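Local structure of serine protease pet (Escherichia coli, 4OM9) at residues 305-316 / 328-339. The protein acts as a secreted serine protease enterotoxin of enteroaggregative strains, probably cleaving alpha-fodrin in host cells. Numbering follows the deposited sequence.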
# COMPACT_ATOMS: atom_id res chain seq x y z
N LEU A 305 38.78 28.94 -6.71
CA LEU A 305 38.81 29.21 -8.15
C LEU A 305 39.03 30.71 -8.41
O LEU A 305 38.27 31.55 -7.89
CB LEU A 305 37.51 28.74 -8.80
CG LEU A 305 37.40 27.31 -9.32
CD1 LEU A 305 38.08 26.33 -8.39
CD2 LEU A 305 35.95 26.94 -9.53
N LYS A 306 40.06 31.04 -9.21
CA LYS A 306 40.36 32.42 -9.59
C LYS A 306 39.58 32.87 -10.81
O LYS A 306 39.68 34.02 -11.23
CB LYS A 306 41.85 32.61 -9.89
CG LYS A 306 42.79 31.85 -8.98
CD LYS A 306 43.97 31.29 -9.79
CE LYS A 306 45.12 32.26 -9.91
NZ LYS A 306 46.25 31.62 -10.63
N GLU A 307 38.86 31.95 -11.41
CA GLU A 307 38.17 32.23 -12.66
C GLU A 307 37.23 31.06 -12.90
O GLU A 307 37.25 30.08 -12.17
CB GLU A 307 39.17 32.38 -13.82
CG GLU A 307 40.15 31.22 -13.91
CD GLU A 307 41.21 31.37 -15.01
OE1 GLU A 307 41.62 32.51 -15.31
OE2 GLU A 307 41.63 30.34 -15.57
N ASN A 308 36.41 31.18 -13.93
CA ASN A 308 35.59 30.08 -14.38
C ASN A 308 36.49 28.90 -14.68
O ASN A 308 37.56 29.05 -15.27
CB ASN A 308 34.78 30.47 -15.60
CG ASN A 308 33.75 31.52 -15.27
OD1 ASN A 308 33.51 31.82 -14.10
ND2 ASN A 308 33.13 32.09 -16.30
N LEU A 309 36.07 27.73 -14.19
CA LEU A 309 36.76 26.49 -14.45
C LEU A 309 35.84 25.59 -15.28
O LEU A 309 34.69 25.32 -14.89
CB LEU A 309 37.18 25.80 -13.15
CG LEU A 309 37.92 24.46 -13.37
CD1 LEU A 309 39.33 24.70 -13.95
CD2 LEU A 309 37.99 23.63 -12.10
N ASP A 310 36.33 25.18 -16.44
CA ASP A 310 35.64 24.27 -17.32
C ASP A 310 36.54 23.06 -17.46
O ASP A 310 37.61 23.16 -18.07
CB ASP A 310 35.34 24.91 -18.69
CG ASP A 310 34.44 24.01 -19.57
OD1 ASP A 310 34.35 22.79 -19.31
OD2 ASP A 310 33.82 24.53 -20.53
N LEU A 311 36.09 21.94 -16.89
CA LEU A 311 36.91 20.74 -16.83
C LEU A 311 36.68 19.85 -18.03
O LEU A 311 37.17 18.74 -18.07
CB LEU A 311 36.62 19.94 -15.55
CG LEU A 311 37.44 20.20 -14.29
CD1 LEU A 311 37.57 18.91 -13.49
CD2 LEU A 311 38.82 20.80 -14.56
N GLY A 312 35.93 20.36 -19.01
CA GLY A 312 35.57 19.57 -20.17
C GLY A 312 34.93 18.24 -19.78
O GLY A 312 33.88 18.18 -19.14
N TYR A 313 35.59 17.15 -20.14
CA TYR A 313 35.04 15.82 -19.86
C TYR A 313 35.36 15.36 -18.44
O TYR A 313 34.79 14.40 -17.95
CB TYR A 313 35.57 14.81 -20.88
CG TYR A 313 35.14 15.07 -22.31
CD1 TYR A 313 33.82 15.36 -22.61
CD2 TYR A 313 36.04 15.00 -23.36
CE1 TYR A 313 33.40 15.59 -23.91
CE2 TYR A 313 35.63 15.22 -24.67
CZ TYR A 313 34.30 15.52 -24.93
OH TYR A 313 33.86 15.74 -26.22
N GLY A 314 36.27 16.05 -17.77
CA GLY A 314 36.57 15.75 -16.37
C GLY A 314 35.55 16.35 -15.41
O GLY A 314 34.75 17.20 -15.81
N GLY A 315 35.57 15.91 -14.15
CA GLY A 315 34.78 16.48 -13.08
C GLY A 315 35.44 16.31 -11.72
O GLY A 315 36.56 15.80 -11.64
N PHE A 316 34.74 16.70 -10.66
CA PHE A 316 35.27 16.63 -9.29
C PHE A 316 34.97 15.32 -8.60
O PHE A 316 33.81 14.90 -8.50
CB PHE A 316 34.72 17.77 -8.42
CG PHE A 316 35.27 19.13 -8.75
CD1 PHE A 316 36.38 19.27 -9.57
CD2 PHE A 316 34.69 20.27 -8.20
CE1 PHE A 316 36.90 20.53 -9.85
CE2 PHE A 316 35.20 21.54 -8.48
CZ PHE A 316 36.31 21.67 -9.30
N ALA A 328 35.06 31.02 -4.42
CA ALA A 328 35.63 32.00 -5.34
C ALA A 328 36.59 32.92 -4.62
O ALA A 328 36.30 33.44 -3.54
CB ALA A 328 34.54 32.81 -6.00
N GLU A 329 37.74 33.12 -5.24
CA GLU A 329 38.71 34.09 -4.78
C GLU A 329 38.07 35.48 -4.75
O GLU A 329 37.35 35.84 -5.68
CB GLU A 329 39.91 34.06 -5.70
CG GLU A 329 41.18 34.66 -5.19
CD GLU A 329 42.30 34.51 -6.22
OE1 GLU A 329 43.23 33.71 -5.98
OE2 GLU A 329 42.22 35.17 -7.28
N GLY A 330 38.35 36.24 -3.69
CA GLY A 330 37.83 37.59 -3.54
C GLY A 330 36.33 37.79 -3.65
O GLY A 330 35.89 38.86 -4.05
N ASN A 331 35.55 36.75 -3.31
CA ASN A 331 34.07 36.74 -3.39
C ASN A 331 33.58 37.08 -4.80
O ASN A 331 32.49 37.63 -4.98
CB ASN A 331 33.45 37.69 -2.35
CG ASN A 331 31.92 37.47 -2.14
OD1 ASN A 331 31.41 36.35 -2.28
ND2 ASN A 331 31.20 38.55 -1.83
N ASN A 332 34.39 36.74 -5.80
CA ASN A 332 34.00 36.89 -7.19
C ASN A 332 32.92 35.90 -7.64
O ASN A 332 32.54 34.99 -6.90
CB ASN A 332 35.23 36.75 -8.09
CG ASN A 332 36.20 37.90 -7.90
OD1 ASN A 332 36.06 38.93 -8.55
ND2 ASN A 332 37.15 37.75 -6.99
N ASN A 333 32.45 36.07 -8.87
CA ASN A 333 31.46 35.16 -9.41
C ASN A 333 32.07 34.18 -10.42
O ASN A 333 32.21 34.52 -11.60
CB ASN A 333 30.33 35.96 -10.05
CG ASN A 333 29.56 36.76 -9.04
OD1 ASN A 333 29.51 36.41 -7.86
ND2 ASN A 333 28.95 37.85 -9.49
N VAL A 334 32.44 32.99 -9.97
CA VAL A 334 32.97 31.98 -10.89
C VAL A 334 32.08 30.74 -11.01
O VAL A 334 31.43 30.31 -10.05
CB VAL A 334 34.40 31.54 -10.47
CG1 VAL A 334 35.33 32.73 -10.43
CG2 VAL A 334 34.38 30.85 -9.12
N THR A 335 32.07 30.16 -12.20
CA THR A 335 31.28 28.97 -12.44
C THR A 335 32.17 27.74 -12.59
O THR A 335 33.33 27.84 -12.99
CB THR A 335 30.39 29.13 -13.69
OG1 THR A 335 31.22 29.25 -14.85
CG2 THR A 335 29.51 30.39 -13.56
N PHE A 336 31.62 26.59 -12.23
CA PHE A 336 32.25 25.34 -12.57
C PHE A 336 31.41 24.57 -13.58
O PHE A 336 30.18 24.61 -13.53
CB PHE A 336 32.48 24.47 -11.34
CG PHE A 336 32.96 23.08 -11.67
CD1 PHE A 336 34.23 22.87 -12.18
CD2 PHE A 336 32.13 21.99 -11.48
CE1 PHE A 336 34.68 21.60 -12.47
CE2 PHE A 336 32.56 20.70 -11.77
CZ PHE A 336 33.84 20.50 -12.28
N LYS A 337 32.10 23.88 -14.48
CA LYS A 337 31.45 23.00 -15.44
C LYS A 337 32.31 21.77 -15.67
O LYS A 337 33.54 21.87 -15.74
CB LYS A 337 31.20 23.72 -16.77
CG LYS A 337 30.53 22.84 -17.81
CD LYS A 337 30.21 23.62 -19.07
CE LYS A 337 29.50 22.74 -20.09
NZ LYS A 337 29.02 23.54 -21.26
N GLY A 338 31.66 20.62 -15.81
CA GLY A 338 32.34 19.39 -16.15
C GLY A 338 31.45 18.16 -16.11
O GLY A 338 30.25 18.24 -16.33
N ALA A 339 32.07 17.02 -15.80
CA ALA A 339 31.41 15.72 -15.80
C ALA A 339 30.41 15.61 -14.65
O ALA A 339 29.44 14.88 -14.73
CB ALA A 339 32.44 14.62 -15.70
O HOH W 1 32.58 27.05 -15.95
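Phe-316 and Phe-336 stack face to face inside two successive coils of the beta-helix, their ring centroids 4.0 Å apart and their planes 17° from parallel. The rings come from opposite directions. With chi1 at 172° the Phe-336 side chain swings away from its own N and runs alongside Leu-309, whose CD2 touches CD1 of the ring at 3.8 Å. Leu-311 presses CG against the ring edge at CE1, in the ring plane, and Gly-338 N sits over the rim of the face opposite Phe-316. The strands that carry Leu-309 and Phe-336, 309-310 and 335-337, pair in parallel. Leu-309 N donates to Thr-335 O (3.0 Å), Lys-337 N returns a bond to Leu-309 O, and Leu-311 N meets Lys-337 O almost straight (2.8 Å, 178°). The amide of Asn-308 extends the ladder, OD1 receiving Thr-335 N at 2.9 Å from above its carbonyl plane. The other face of the ladder is looser and more exposed: a water joins Leu-309 O to Thr-335 OG1, while Asp-310 and Lys-337 run side by side with OD2 and NZ still 5.0 Å apart. At the end of the type II' turn 311-314, Gly-314 O accepts Ala-339 N, one more bond between the coils. Trp-351 of strand 348-352 touches both phenylalanines, Phe-297 meets Phe-316 edge to face, and strand 354-355 continues the short parallel sheet beyond 335-337.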